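PDB 3DM8: nuclear transport factor 2 family protein from Rhodopseudomonas palustris, which is of unknown function, although it has the SnoaL-like fold of the NTF2 clan and has been proposed to be an isomerase. Local coordinates for residues Trp35-Pro40 with Thr117-Val122; Asp42-Phe47 with Phe126-Gln131; Ser83-Val88 with Ala106-Phe111. All blocks are in the same frame, centred on the assembly; numbering follows the deposited sequence.

Overall arrangement
Contacts 1 and 3 belong to one mixed, curved sheet, whose order is 48-51, 33-38, 115-123, 100-112, 83-94, 67-79. Contact 1 pairs the second and third strands and contact 3 the fourth and fifth; their centres lie about 10 Å apart, and Val122 O to Ala106 N, a probable hydrogen bond of 2.8 Å, joins them. Contact 2 packs helix 125-133 against the loop after strand 33-38. Its centre is about 14 Å from that of contact 1, which it touches through Phe47 and Val129, and about 21 Å from that of contact 3. Along the chain, contacts 1 and 2 interleave, and contact 3 falls between their halves. All three touch the second subunit, so sheet and C-terminal helix also supply part of the dimer interface.

Contact 1 of 3, residues Trp35-Pro40 with Thr117-Val122; sequences WAIYGP and TNLRMV
Trp35 and Leu119 lie side by side on one face of the sheet, both with CG anti to the backbone N (chi1 170° and 180°). Leu119 CD2 sits over the indole in a CH-pi contact, 3.9 Å from the centroid of the six-membered ring, while Leu119 CD1 meets Trp35 CZ3 at 3.6 Å. Farther along this face, Ile37 CG2 runs beside Met121 SD (3.8 Å). The strands are parallel neighbours in the curved sheet of the NTF2 fold, joined by Ala36 N to Leu119 O (2.9 Å), Met121 N to Ala36 O (3.0 Å) and a nearly straight bond from Tyr38 N to Met121 O (3.0 Å). On the other face Arg120 bends at chi2, laying one face of its guanidinium over Ala36 CB and turning its plane steeply across the Tyr38 ring (76°). Arg120 NH2 adds a second donor to Leu119 O (3.0 Å), from above the carbonyl plane, and NH1 forms a salt bridge with Asp34. An alanine here would remove both bonds and would probably leave the Asp34 charge poorly compensated and Ala36 less well covered. This face meets the second subunit, whose Arg104 makes a cation-pi contact with Tyr38.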
ATOM      1  N   TRP A  35      -1.192 -14.081  -6.950  1.00 13.98           N
ATOM      2  CA  TRP A  35      -0.943 -13.485  -5.627  1.00 13.67           C
ATOM      3  C   TRP A  35       0.428 -12.863  -5.487  1.00 13.33           C
ATOM      4  O   TRP A  35       1.445 -13.384  -6.013  1.00 14.41           O
ATOM      5  CB  TRP A  35      -1.053 -14.619  -4.582  1.00 13.38           C
ATOM      6  CG  TRP A  35      -0.643 -14.404  -3.142  1.00 12.34           C
ATOM      7  CD1 TRP A  35       0.634 -14.403  -2.621  1.00 13.44           C
ATOM      8  CD2 TRP A  35      -1.517 -14.382  -2.020  1.00 11.41           C
ATOM      9  NE1 TRP A  35       0.584 -14.290  -1.258  1.00 13.85           N
ATOM     10  CE2 TRP A  35      -0.731 -14.289  -0.863  1.00 13.05           C
ATOM     11  CE3 TRP A  35      -2.893 -14.423  -1.881  1.00 14.23           C
ATOM     12  CZ2 TRP A  35      -1.288 -14.247   0.397  1.00 13.71           C
ATOM     13  CZ3 TRP A  35      -3.450 -14.312  -0.648  1.00 13.92           C
ATOM     14  CH2 TRP A  35      -2.677 -14.222   0.489  1.00 15.00           C
ATOM     15  N   ALA A  36       0.485 -11.732  -4.780  1.00 13.44           N
ATOM     16  CA  ALA A  36       1.823 -11.205  -4.357  1.00 12.96           C
ATOM     17  C   ALA A  36       1.749 -10.348  -3.144  1.00 13.70           C
ATOM     18  O   ALA A  36       0.902  -9.461  -3.015  1.00 12.30           O
ATOM     19  CB  ALA A  36       2.561 -10.430  -5.535  1.00 13.53           C
ATOM     20  N   ILE A  37       2.694 -10.578  -2.240  1.00 13.05           N
ATOM     21  CA  ILE A  37       2.887  -9.670  -1.124  1.00 13.87           C
ATOM     22  C   ILE A  37       4.285  -9.153  -1.228  1.00 14.38           C
ATOM     23  O   ILE A  37       5.197  -9.929  -1.247  1.00 13.72           O
ATOM     24  CB  ILE A  37       2.738 -10.336   0.268  1.00 13.96           C
ATOM     25  CG1 ILE A  37       1.385 -10.969   0.466  1.00 14.52           C
ATOM     26  CG2 ILE A  37       2.997  -9.287   1.403  1.00 16.23           C
ATOM     27  CD1 ILE A  37       1.399 -11.925   1.695  1.00 15.64           C
ATOM     28  N   TYR A  38       4.438  -7.839  -1.326  1.00 14.76           N
ATOM     29  CA  TYR A  38       5.755  -7.265  -1.593  1.00 15.59           C
ATOM     30  C   TYR A  38       6.491  -7.040  -0.286  1.00 15.59           C
ATOM     31  O   TYR A  38       6.188  -6.148   0.483  1.00 17.03           O
ATOM     32  CB  TYR A  38       5.653  -5.960  -2.400  1.00 15.76           C
ATOM     33  CG  TYR A  38       5.041  -6.216  -3.759  1.00 16.99           C
ATOM     34  CD1 TYR A  38       3.723  -5.873  -4.016  1.00 18.07           C
ATOM     35  CD2 TYR A  38       5.750  -6.866  -4.760  1.00 19.00           C
ATOM     36  CE1 TYR A  38       3.137  -6.121  -5.204  1.00 17.93           C
ATOM     37  CE2 TYR A  38       5.145  -7.123  -5.994  1.00 21.95           C
ATOM     38  CZ  TYR A  38       3.821  -6.746  -6.188  1.00 19.93           C
ATOM     39  OH  TYR A  38       3.145  -6.952  -7.374  1.00 24.18           O
ATOM     40  N   GLY A  39       7.531  -7.836  -0.078  1.00 15.09           N
ATOM     41  CA  GLY A  39       8.368  -7.641   1.092  1.00 14.49           C
ATOM     42  C   GLY A  39       9.580  -8.550   1.069  1.00 15.06           C
ATOM     43  O   GLY A  39       9.746  -9.336   0.145  1.00 14.51           O
ATOM     44  N   PRO A  40      10.436  -8.428   2.072  1.00 15.90           N
ATOM     45  CA  PRO A  40      11.770  -9.011   1.985  1.00 16.51           C
ATOM     46  C   PRO A  40      11.772 -10.472   2.328  1.00 16.47           C
ATOM     47  O   PRO A  40      11.656 -10.846   3.495  1.00 16.29           O
ATOM     48  CB  PRO A  40      12.577  -8.235   3.026  1.00 16.59           C
ATOM     49  CG  PRO A  40      11.653  -7.645   3.924  1.00 15.29           C
ATOM     50  CD  PRO A  40      10.289  -7.535   3.224  1.00 16.56           C
ATOM     51  N   THR A 117      -9.270 -14.200  -6.832  1.00 14.61           N
ATOM     52  CA  THR A 117      -8.505 -14.523  -8.053  1.00 13.73           C
ATOM     53  C   THR A 117      -7.214 -13.737  -8.199  1.00 15.05           C
ATOM     54  O   THR A 117      -6.288 -14.138  -8.877  1.00 14.42           O
ATOM     55  CB  THR A 117      -9.356 -14.340  -9.320  1.00 15.48           C
ATOM     56  OG1 THR A 117      -9.844 -12.986  -9.389  1.00 12.77           O
ATOM     57  CG2 THR A 117     -10.494 -15.372  -9.345  1.00 12.92           C
ATOM     58  N   ASN A 118      -7.161 -12.615  -7.530  1.00 14.67           N
ATOM     59  CA  ASN A 118      -5.990 -11.740  -7.567  1.00 14.35           C
ATOM     60  C   ASN A 118      -5.856 -10.979  -6.241  1.00 14.14           C
ATOM     61  O   ASN A 118      -6.816 -10.370  -5.741  1.00 14.78           O
ATOM     62  CB  ASN A 118      -6.072 -10.782  -8.766  1.00 15.43           C
ATOM     63  CG  ASN A 118      -4.724 -10.137  -9.099  1.00 15.15           C
ATOM     64  OD1 ASN A 118      -4.188  -9.350  -8.319  1.00 16.58           O
ATOM     65  ND2 ASN A 118      -4.152 -10.530 -10.221  1.00 16.99           N
ATOM     66  N   LEU A 119      -4.637 -11.018  -5.687  1.00 13.70           N
ATOM     67  CA  LEU A 119      -4.285 -10.230  -4.531  1.00 12.96           C
ATOM     68  C   LEU A 119      -2.920  -9.617  -4.658  1.00 13.59           C
ATOM     69  O   LEU A 119      -1.950 -10.268  -5.121  1.00 12.68           O
ATOM     70  CB  LEU A 119      -4.372 -11.102  -3.254  1.00 13.93           C
ATOM     71  CG  LEU A 119      -4.030 -10.442  -1.928  1.00 14.44           C
ATOM     72  CD1 LEU A 119      -4.885 -11.047  -0.783  1.00 13.11           C
ATOM     73  CD2 LEU A 119      -2.490 -10.500  -1.513  1.00 13.12           C
ATOM     74  N   ARG A 120      -2.855  -8.345  -4.276  1.00 13.57           N
ATOM     75  CA  ARG A 120      -1.604  -7.606  -4.207  1.00 13.27           C
ATOM     76  C   ARG A 120      -1.590  -6.835  -2.907  1.00 14.18           C
ATOM     77  O   ARG A 120      -2.575  -6.177  -2.534  1.00 13.97           O
ATOM     78  CB  ARG A 120      -1.463  -6.623  -5.370  1.00 15.41           C
ATOM     79  CG  ARG A 120      -1.284  -7.239  -6.753  1.00 14.74           C
ATOM     80  CD  ARG A 120       0.002  -8.030  -6.839  1.00 18.58           C
ATOM     81  NE  ARG A 120       0.290  -8.485  -8.189  1.00 16.32           N
ATOM     82  CZ  ARG A 120      -0.139  -9.644  -8.680  1.00 16.62           C
ATOM     83  NH1 ARG A 120       0.166 -10.010  -9.890  1.00 18.29           N
ATOM     84  NH2 ARG A 120      -0.839 -10.439  -7.926  1.00 14.87           N
ATOM     85  N   MET A 121      -0.519  -7.016  -2.175  1.00 13.20           N
ATOM     86  CA  MET A 121      -0.325  -6.337  -0.908  1.00 13.46           C
ATOM     87  C   MET A 121       0.989  -5.614  -0.842  1.00 12.95           C
ATOM     88  O   MET A 121       2.009  -6.169  -1.124  1.00 11.17           O
ATOM     89  CB  MET A 121      -0.407  -7.316   0.254  1.00 14.71           C
ATOM     90  CG  MET A 121      -0.121  -6.631   1.544  1.00 19.17           C
ATOM     91  SD  MET A 121      -0.078  -7.689   2.977  1.00 29.28           S
ATOM     92  CE  MET A 121      -1.846  -7.935   2.910  1.00 27.73           C
ATOM     93  N   VAL A 122       0.906  -4.356  -0.456  1.00 12.37           N
ATOM     94  CA  VAL A 122       2.050  -3.485  -0.115  1.00 13.83           C
ATOM     95  C   VAL A 122       1.965  -3.168   1.351  1.00 14.45           C
ATOM     96  O   VAL A 122       0.936  -2.743   1.857  1.00 15.69           O
ATOM     97  CB  VAL A 122       1.970  -2.129  -0.883  1.00 14.95           C
ATOM     98  CG1 VAL A 122       3.270  -1.318  -0.695  1.00 20.30           C
ATOM     99  CG2 VAL A 122       1.743  -2.410  -2.315  1.00 20.44           C
TER

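Contact 2 of 3, residues Asp42-Phe47 with Phe126-Gln131; sequences DMFPFF and FDLVEQ
Leu128 is the centre of the tight part of this contact, where the C-terminal helix 125-133 of the NTF2-like (SnoaL-like) fold is packed on the loop linking strands 33-38 and 48-51 of its sheet. With CG anti to the backbone N (chi1 169°), it reaches from the helix toward two phenylalanines and meets both tip to tip. Phe44 CE1 comes to 3.7 Å from Leu128 CD2, and Phe44 CZ lies equally close to Leu128 CG. The same methyl, Leu128 CD2, sits near the plane of the Phe47 ring, at its edge, 4.0 Å from Phe47 CE2. A type I turn from Phe44 to Phe47, closed by Phe47 N to Phe44 O (2.9 Å), sets the two rings on the same side of the loop, with Phe44 CB over the rim of the Phe47 ring. Leu128 also packs on Ile101 and Val103 of strand 100-112.

Toward the more open side, marked by the partly exposed Met43, the packing loosens. Val129 CG2 stands at the edge of the Phe44 ring, 4.2 Å from Phe44 CE1, and Met43 SD crosses obliquely to Val129 CG2 at 4.0 Å. The extended Met43 chain passes over Phe44 on the way, its CG 3.8 Å above the middle of that ring. Val129 itself is buried, with Pro40 and with Phe126 of the second subunit packed on it.

Residues 42-47 and 126-131 thus meet through carbon and sulfur alone, so this part of the association rests on shape and burial rather than on directed polar bonds.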
ATOM      1  N   ASP A  42      14.003 -12.606   2.421  1.00 17.27           N
ATOM      2  CA  ASP A  42      15.141 -13.121   3.205  0.50 17.85           C
ATOM      3  C   ASP A  42      14.776 -13.202   4.668  1.00 17.07           C
ATOM      4  O   ASP A  42      15.243 -14.087   5.397  1.00 18.16           O
ATOM      5  CB  ASP A  42      16.397 -12.257   3.059  0.50 18.32           C
ATOM      6  CG  ASP A  42      16.989 -12.326   1.687  0.50 20.52           C
ATOM      7  OD1 ASP A  42      16.563 -13.190   0.887  0.50 22.70           O
ATOM      8  OD2 ASP A  42      17.875 -11.499   1.416  0.50 24.08           O
ATOM      9  N   MET A  43      13.961 -12.270   5.098  1.00 16.05           N
ATOM     10  CA  MET A  43      13.459 -12.270   6.455  1.00 16.33           C
ATOM     11  C   MET A  43      12.158 -13.039   6.590  1.00 15.94           C
ATOM     12  O   MET A  43      11.959 -13.774   7.555  1.00 15.07           O
ATOM     13  CB  MET A  43      13.205 -10.877   6.963  1.00 17.84           C
ATOM     14  CG  MET A  43      13.022 -10.942   8.442  1.00 20.73           C
ATOM     15  SD  MET A  43      13.239  -9.380   9.212  1.00 28.33           S
ATOM     16  CE  MET A  43      12.438  -9.636  10.801  1.00 30.65           C
ATOM     17  N   PHE A  44      11.272 -12.829   5.618  1.00 13.91           N
ATOM     18  CA  PHE A  44       9.922 -13.438   5.626  1.00 15.96           C
ATOM     19  C   PHE A  44       9.697 -14.298   4.379  1.00 15.54           C
ATOM     20  O   PHE A  44       9.244 -13.801   3.348  1.00 16.82           O
ATOM     21  CB  PHE A  44       8.847 -12.366   5.719  1.00 16.39           C
ATOM     22  CG  PHE A  44       9.068 -11.373   6.814  1.00 17.74           C
ATOM     23  CD1 PHE A  44       9.551 -10.105   6.527  1.00 18.82           C
ATOM     24  CD2 PHE A  44       8.778 -11.688   8.110  1.00 19.91           C
ATOM     25  CE1 PHE A  44       9.743  -9.175   7.554  1.00 20.89           C
ATOM     26  CE2 PHE A  44       8.994 -10.768   9.139  1.00 21.79           C
ATOM     27  CZ  PHE A  44       9.458  -9.528   8.862  1.00 18.44           C
ATOM     28  N   PRO A  45      10.009 -15.610   4.460  1.00 15.82           N
ATOM     29  CA  PRO A  45      10.055 -16.392   3.238  1.00 15.86           C
ATOM     30  C   PRO A  45       8.687 -16.565   2.587  1.00 15.78           C
ATOM     31  O   PRO A  45       8.581 -16.940   1.409  1.00 15.25           O
ATOM     32  CB  PRO A  45      10.572 -17.760   3.699  1.00 16.52           C
ATOM     33  CG  PRO A  45      11.080 -17.576   5.038  1.00 17.99           C
ATOM     34  CD  PRO A  45      10.583 -16.317   5.612  1.00 17.12           C
ATOM     35  N   PHE A  46       7.677 -16.254   3.377  1.00 14.85           N
ATOM     36  CA  PHE A  46       6.299 -16.346   2.929  1.00 15.69           C
ATOM     37  C   PHE A  46       5.834 -15.152   2.086  1.00 14.48           C
ATOM     38  O   PHE A  46       4.741 -15.177   1.491  1.00 14.58           O
ATOM     39  CB  PHE A  46       5.367 -16.628   4.094  1.00 15.89           C
ATOM     40  CG  PHE A  46       5.538 -15.718   5.251  1.00 16.32           C
ATOM     41  CD1 PHE A  46       6.161 -16.163   6.410  1.00 21.04           C
ATOM     42  CD2 PHE A  46       5.092 -14.433   5.203  1.00 16.41           C
ATOM     43  CE1 PHE A  46       6.335 -15.322   7.482  1.00 20.42           C
ATOM     44  CE2 PHE A  46       5.223 -13.599   6.309  1.00 17.69           C
ATOM     45  CZ  PHE A  46       5.861 -14.065   7.441  1.00 18.69           C
ATOM     46  N   PHE A  47       6.709 -14.161   1.950  1.00 14.40           N
ATOM     47  CA  PHE A  47       6.456 -13.048   1.021  1.00 15.02           C
ATOM     48  C   PHE A  47       6.759 -13.443  -0.427  1.00 14.90           C
ATOM     49  O   PHE A  47       7.307 -14.526  -0.736  1.00 14.50           O
ATOM     50  CB  PHE A  47       7.185 -11.774   1.441  1.00 15.34           C
ATOM     51  CG  PHE A  47       6.597 -11.096   2.684  1.00 16.41           C
ATOM     52  CD1 PHE A  47       5.329 -11.377   3.120  1.00 20.37           C
ATOM     53  CD2 PHE A  47       7.349 -10.179   3.392  1.00 18.56           C
ATOM     54  CE1 PHE A  47       4.823 -10.761   4.260  1.00 22.34           C
ATOM     55  CE2 PHE A  47       6.830  -9.548   4.518  1.00 20.68           C
ATOM     56  CZ  PHE A  47       5.570  -9.828   4.923  1.00 21.54           C
ATOM     57  N   PHE A 126       9.858  -1.478   6.002  1.00 16.56           N
ATOM     58  CA  PHE A 126      10.968  -1.027   6.831  1.00 15.36           C
ATOM     59  C   PHE A 126      10.543  -1.016   8.292  1.00 16.64           C
ATOM     60  O   PHE A 126      11.260  -1.508   9.199  1.00 17.34           O
ATOM     61  CB  PHE A 126      11.522   0.338   6.357  1.00 15.50           C
ATOM     62  CG  PHE A 126      12.748   0.799   7.123  1.00 15.76           C
ATOM     63  CD1 PHE A 126      14.000   0.394   6.728  1.00 18.37           C
ATOM     64  CD2 PHE A 126      12.633   1.623   8.215  1.00 14.70           C
ATOM     65  CE1 PHE A 126      15.114   0.785   7.429  1.00 18.12           C
ATOM     66  CE2 PHE A 126      13.735   2.040   8.925  1.00 16.26           C
ATOM     67  CZ  PHE A 126      14.978   1.631   8.533  1.00 17.10           C
ATOM     68  N   ASP A 127       9.375  -0.480   8.542  1.00 17.92           N
ATOM     69  CA  ASP A 127       8.862  -0.401   9.911  1.00 18.70           C
ATOM     70  C   ASP A 127       8.698  -1.806  10.455  1.00 17.46           C
ATOM     71  O   ASP A 127       9.060  -2.097  11.614  1.00 18.92           O
ATOM     72  CB  ASP A 127       7.543   0.344   9.970  1.00 18.49           C
ATOM     73  CG  ASP A 127       7.125   0.645  11.365  1.00 21.07           C
ATOM     74  OD1 ASP A 127       5.980   0.349  11.700  1.00 29.42           O
ATOM     75  OD2 ASP A 127       7.935   1.187  12.126  1.00 28.25           O
ATOM     76  N   LEU A 128       8.259  -2.713   9.584  1.00 17.51           N
ATOM     77  CA  LEU A 128       8.044  -4.126  10.000  1.00 16.95           C
ATOM     78  C   LEU A 128       9.378  -4.733  10.408  1.00 16.93           C
ATOM     79  O   LEU A 128       9.515  -5.353  11.474  1.00 18.08           O
ATOM     80  CB  LEU A 128       7.404  -4.989   8.886  1.00 16.77           C
ATOM     81  CG  LEU A 128       7.325  -6.507   9.007  1.00 15.61           C
ATOM     82  CD1 LEU A 128       6.669  -7.008  10.311  1.00 17.55           C
ATOM     83  CD2 LEU A 128       6.634  -7.190   7.762  1.00 16.87           C
ATOM     84  N   VAL A 129      10.386  -4.545   9.566  1.00 17.75           N
ATOM     85  CA  VAL A 129      11.714  -5.178   9.793  1.00 18.02           C
ATOM     86  C   VAL A 129      12.303  -4.596  11.064  1.00 19.52           C
ATOM     87  O   VAL A 129      12.887  -5.308  11.875  1.00 19.75           O
ATOM     88  CB  VAL A 129      12.726  -5.026   8.591  1.00 17.31           C
ATOM     89  CG1 VAL A 129      14.174  -5.293   9.066  1.00 18.04           C
ATOM     90  CG2 VAL A 129      12.357  -5.941   7.413  1.00 17.67           C
ATOM     91  N   GLU A 130      12.166  -3.286  11.235  1.00 20.63           N
ATOM     92  CA  GLU A 130      12.710  -2.643  12.424  1.00 22.06           C
ATOM     93  C   GLU A 130      12.105  -3.185  13.695  1.00 22.18           C
ATOM     94  O   GLU A 130      12.806  -3.454  14.711  1.00 21.29           O
ATOM     95  CB  GLU A 130      12.535  -1.138  12.396  1.00 24.21           C
ATOM     96  CG  GLU A 130      13.493  -0.478  11.427  1.00 27.64           C
ATOM     97  CD  GLU A 130      14.171   0.766  11.984  1.00 31.57           C
ATOM     98  OE1 GLU A 130      13.502   1.562  12.696  1.00 33.47           O
ATOM     99  OE2 GLU A 130      15.376   0.962  11.672  1.00 30.26           O
ATOM    100  N   GLN A 131      10.790  -3.336  13.656  1.00 20.36           N
ATOM    101  CA  GLN A 131      10.067  -3.844  14.834  1.00 20.18           C
ATOM    102  C   GLN A 131      10.443  -5.277  15.138  1.00 20.32           C
ATOM    103  O   GLN A 131      10.608  -5.658  16.316  1.00 20.69           O
ATOM    104  CB  GLN A 131       8.561  -3.768  14.627  1.00 20.42           C
ATOM    105  CG  GLN A 131       7.962  -2.411  14.692  1.00 20.69           C
ATOM    106  CD  GLN A 131       6.466  -2.513  14.454  1.00 21.22           C
ATOM    107  OE1 GLN A 131       5.700  -2.892  15.354  1.00 18.35           O
ATOM    108  NE2 GLN A 131       6.043  -2.208  13.234  1.00 19.36           N
TER

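Contact 3 of 3, residues Ser83-Val88 with Ala106-Phe111; sequences SAASMV and ALFTQF
Strands 83-88 and 106-111 run antiparallel, 4.7 Å apart at closest approach and with their directions 164° apart. They are arms of the beta hairpin 83-94/100-112 in the sheet of the NTF2 fold. Two hydrogen-bonded pairs hold this stretch. Ala84 N gives to Thr109 O at 3.0 Å, from above the carbonyl plane, and Thr109 N returns a bond to Ala84 O at 2.8 Å, nearly along the C=O axis. Ser86 and Leu107 likewise exchange two bonds, but here Ser86 N lies in the plane of the Leu107 carbonyl. At the non-hydrogen-bonded positions the CA atoms come closer together, and Ala85 CA is 3.1 Å from Leu107 O in a CA-H...O contact.

Ala85, Phe108, Met87 and Ala106 share the face turned to the second subunit. Ala85 CB meets Phe108 CD2 obliquely at 3.7 Å, and Phe108 packs on Ser86 of the second subunit, while Ala106 meets its counterpart there. At the end of this face Gln110, bent at chi2, brings OE1 to 3.5 Å from Ser83 CB; Gln110 also faces Thr117 and Asn118 in a classic beta bulge with strand 115-123.

Ala84, Ser86, Leu107 and Thr109 line the other face, where Leu6 of helix 5-19 covers Ala84 and Thr109. Thr109 OG1 is tucked between its own backbone N and C (chi1 50°), 3.6 Å from Ala84 CB.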
ATOM      1  N   SER A  83     -14.331  -6.526  -6.730  1.00 14.85           N
ATOM      2  CA  SER A  83     -13.030  -5.963  -6.428  1.00 14.77           C
ATOM      3  C   SER A  83     -13.028  -5.083  -5.192  1.00 13.61           C
ATOM      4  O   SER A  83     -14.038  -4.587  -4.744  1.00 12.75           O
ATOM      5  CB  SER A  83     -12.477  -5.193  -7.644  1.00 15.71           C
ATOM      6  OG  SER A  83     -13.280  -4.093  -8.040  1.00 19.18           O
ATOM      7  N   ALA A  84     -11.873  -4.915  -4.606  1.00 11.75           N
ATOM      8  CA  ALA A  84     -11.791  -4.032  -3.451  1.00 12.12           C
ATOM      9  C   ALA A  84     -10.366  -3.578  -3.235  1.00 13.43           C
ATOM     10  O   ALA A  84      -9.419  -4.269  -3.630  1.00 12.59           O
ATOM     11  CB  ALA A  84     -12.327  -4.723  -2.195  1.00 12.49           C
ATOM     12  N   ALA A  85     -10.241  -2.415  -2.602  1.00 13.83           N
ATOM     13  CA  ALA A  85      -8.939  -1.944  -2.075  1.00 14.53           C
ATOM     14  C   ALA A  85      -9.112  -1.499  -0.646  1.00 14.66           C
ATOM     15  O   ALA A  85     -10.139  -0.922  -0.260  1.00 16.30           O
ATOM     16  CB  ALA A  85      -8.382  -0.790  -2.936  1.00 15.39           C
ATOM     17  N   SER A  86      -8.142  -1.827   0.185  1.00 14.30           N
ATOM     18  CA  SER A  86      -8.213  -1.333   1.529  0.50 14.90           C
ATOM     19  C   SER A  86      -6.914  -1.233   2.238  1.00 15.10           C
ATOM     20  O   SER A  86      -5.919  -1.831   1.850  1.00 14.97           O
ATOM     21  CB  SER A  86      -9.184  -2.162   2.330  0.50 16.01           C
ATOM     22  OG  SER A  86      -8.722  -3.508   2.459  0.50 18.28           O
ATOM     23  N   MET A  87      -6.963  -0.385   3.226  1.00 13.90           N
ATOM     24  CA  MET A  87      -5.848  -0.117   4.094  1.00 15.26           C
ATOM     25  C   MET A  87      -6.197  -0.557   5.496  1.00 16.84           C
ATOM     26  O   MET A  87      -7.177  -0.092   6.060  1.00 16.65           O
ATOM     27  CB  MET A  87      -5.577   1.346   4.146  1.00 15.79           C
ATOM     28  CG  MET A  87      -4.474   1.533   5.095  1.00 22.52           C
ATOM     29  SD  MET A  87      -3.082   1.928   4.046  1.00 37.67           S
ATOM     30  CE  MET A  87      -3.330   3.615   4.302  1.00 22.90           C
ATOM     31  N   VAL A  88      -5.386  -1.449   6.058  1.00 15.99           N
ATOM     32  CA  VAL A  88      -5.649  -1.990   7.377  0.50 16.85           C
ATOM     33  C   VAL A  88      -4.371  -2.153   8.167  1.00 16.69           C
ATOM     34  O   VAL A  88      -3.303  -2.385   7.604  1.00 16.35           O
ATOM     35  CB  VAL A  88      -6.395  -3.340   7.300  0.50 16.73           C
ATOM     36  CG1 VAL A  88      -7.511  -3.283   6.255  0.50 16.84           C
ATOM     37  CG2 VAL A  88      -5.444  -4.517   7.018  0.50 17.51           C
ATOM     38  N   ALA A 106      -1.690  -2.239   2.603  1.00 12.21           N
ATOM     39  CA  ALA A 106      -2.641  -1.855   1.569  1.00 11.68           C
ATOM     40  C   ALA A 106      -2.852  -3.059   0.666  1.00 13.65           C
ATOM     41  O   ALA A 106      -1.889  -3.643   0.150  1.00 12.89           O
ATOM     42  CB  ALA A 106      -2.103  -0.675   0.764  1.00 13.09           C
ATOM     43  N   LEU A 107      -4.115  -3.430   0.521  1.00 13.07           N
ATOM     44  CA  LEU A 107      -4.562  -4.674  -0.126  1.00 15.21           C
ATOM     45  C   LEU A 107      -5.471  -4.343  -1.320  1.00 14.23           C
ATOM     46  O   LEU A 107      -6.416  -3.591  -1.189  1.00 15.11           O
ATOM     47  CB  LEU A 107      -5.351  -5.471   0.950  1.00 16.84           C
ATOM     48  CG  LEU A 107      -5.998  -6.770   0.570  1.00 22.08           C
ATOM     49  CD1 LEU A 107      -4.866  -7.782   0.382  1.00 27.47           C
ATOM     50  CD2 LEU A 107      -6.959  -7.199   1.679  1.00 25.71           C
ATOM     51  N   PHE A 108      -5.147  -4.893  -2.484  1.00 14.61           N
ATOM     52  CA  PHE A 108      -5.991  -4.848  -3.653  1.00 12.94           C
ATOM     53  C   PHE A 108      -6.388  -6.227  -4.052  1.00 12.86           C
ATOM     54  O   PHE A 108      -5.519  -7.091  -4.255  1.00 13.43           O
ATOM     55  CB  PHE A 108      -5.276  -4.167  -4.832  1.00 14.74           C
ATOM     56  CG  PHE A 108      -4.895  -2.719  -4.562  1.00 15.31           C
ATOM     57  CD1 PHE A 108      -3.862  -2.404  -3.696  1.00 18.39           C
ATOM     58  CD2 PHE A 108      -5.584  -1.714  -5.174  1.00 16.17           C
ATOM     59  CE1 PHE A 108      -3.542  -1.075  -3.454  1.00 19.03           C
ATOM     60  CE2 PHE A 108      -5.275  -0.384  -4.913  1.00 19.69           C
ATOM     61  CZ  PHE A 108      -4.227  -0.101  -4.049  1.00 18.38           C
ATOM     62  N   THR A 109      -7.708  -6.452  -4.151  1.00 11.52           N
ATOM     63  CA  THR A 109      -8.233  -7.776  -4.423  1.00 12.21           C
ATOM     64  C   THR A 109      -9.225  -7.777  -5.588  1.00 12.30           C
ATOM     65  O   THR A 109      -9.935  -6.821  -5.830  1.00 11.94           O
ATOM     66  CB  THR A 109      -8.986  -8.334  -3.178  1.00 13.08           C
ATOM     67  OG1 THR A 109      -9.890  -7.366  -2.728  1.00 13.23           O
ATOM     68  CG2 THR A 109      -8.047  -8.574  -2.025  1.00 13.34           C
ATOM     69  N   GLN A 110      -9.206  -8.874  -6.304  1.00 12.59           N
ATOM     70  CA  GLN A 110     -10.157  -9.144  -7.349  1.00 13.70           C
ATOM     71  C   GLN A 110     -10.815 -10.496  -7.066  1.00 13.67           C
ATOM     72  O   GLN A 110     -10.170 -11.421  -6.559  1.00 13.22           O
ATOM     73  CB  GLN A 110      -9.446  -9.191  -8.731  1.00 15.69           C
ATOM     74  CG  GLN A 110      -8.730  -7.895  -9.180  1.00 18.22           C
ATOM     75  CD  GLN A 110      -9.630  -6.770  -9.669  1.00 25.50           C
ATOM     76  OE1 GLN A 110     -10.777  -6.981 -10.143  1.00 30.62           O
ATOM     77  NE2 GLN A 110      -9.099  -5.545  -9.599  1.00 28.16           N
ATOM     78  N   PHE A 111     -12.094 -10.597  -7.413  1.00 13.76           N
ATOM     79  CA  PHE A 111     -12.871 -11.802  -7.207  1.00 13.34           C
ATOM     80  C   PHE A 111     -13.649 -12.182  -8.455  1.00 15.10           C
ATOM     81  O   PHE A 111     -14.010 -11.335  -9.287  1.00 13.50           O
ATOM     82  CB  PHE A 111     -13.875 -11.629  -6.070  1.00 15.16           C
ATOM     83  CG  PHE A 111     -13.279 -11.207  -4.779  1.00 12.11           C
ATOM     84  CD1 PHE A 111     -13.063  -9.860  -4.494  1.00 14.61           C
ATOM     85  CD2 PHE A 111     -12.982 -12.157  -3.810  1.00 14.23           C
ATOM     86  CE1 PHE A 111     -12.509  -9.463  -3.294  1.00 15.59           C
ATOM     87  CE2 PHE A 111     -12.394 -11.756  -2.595  1.00 16.44           C
ATOM     88  CZ  PHE A 111     -12.148 -10.442  -2.352  1.00 14.64           C
TER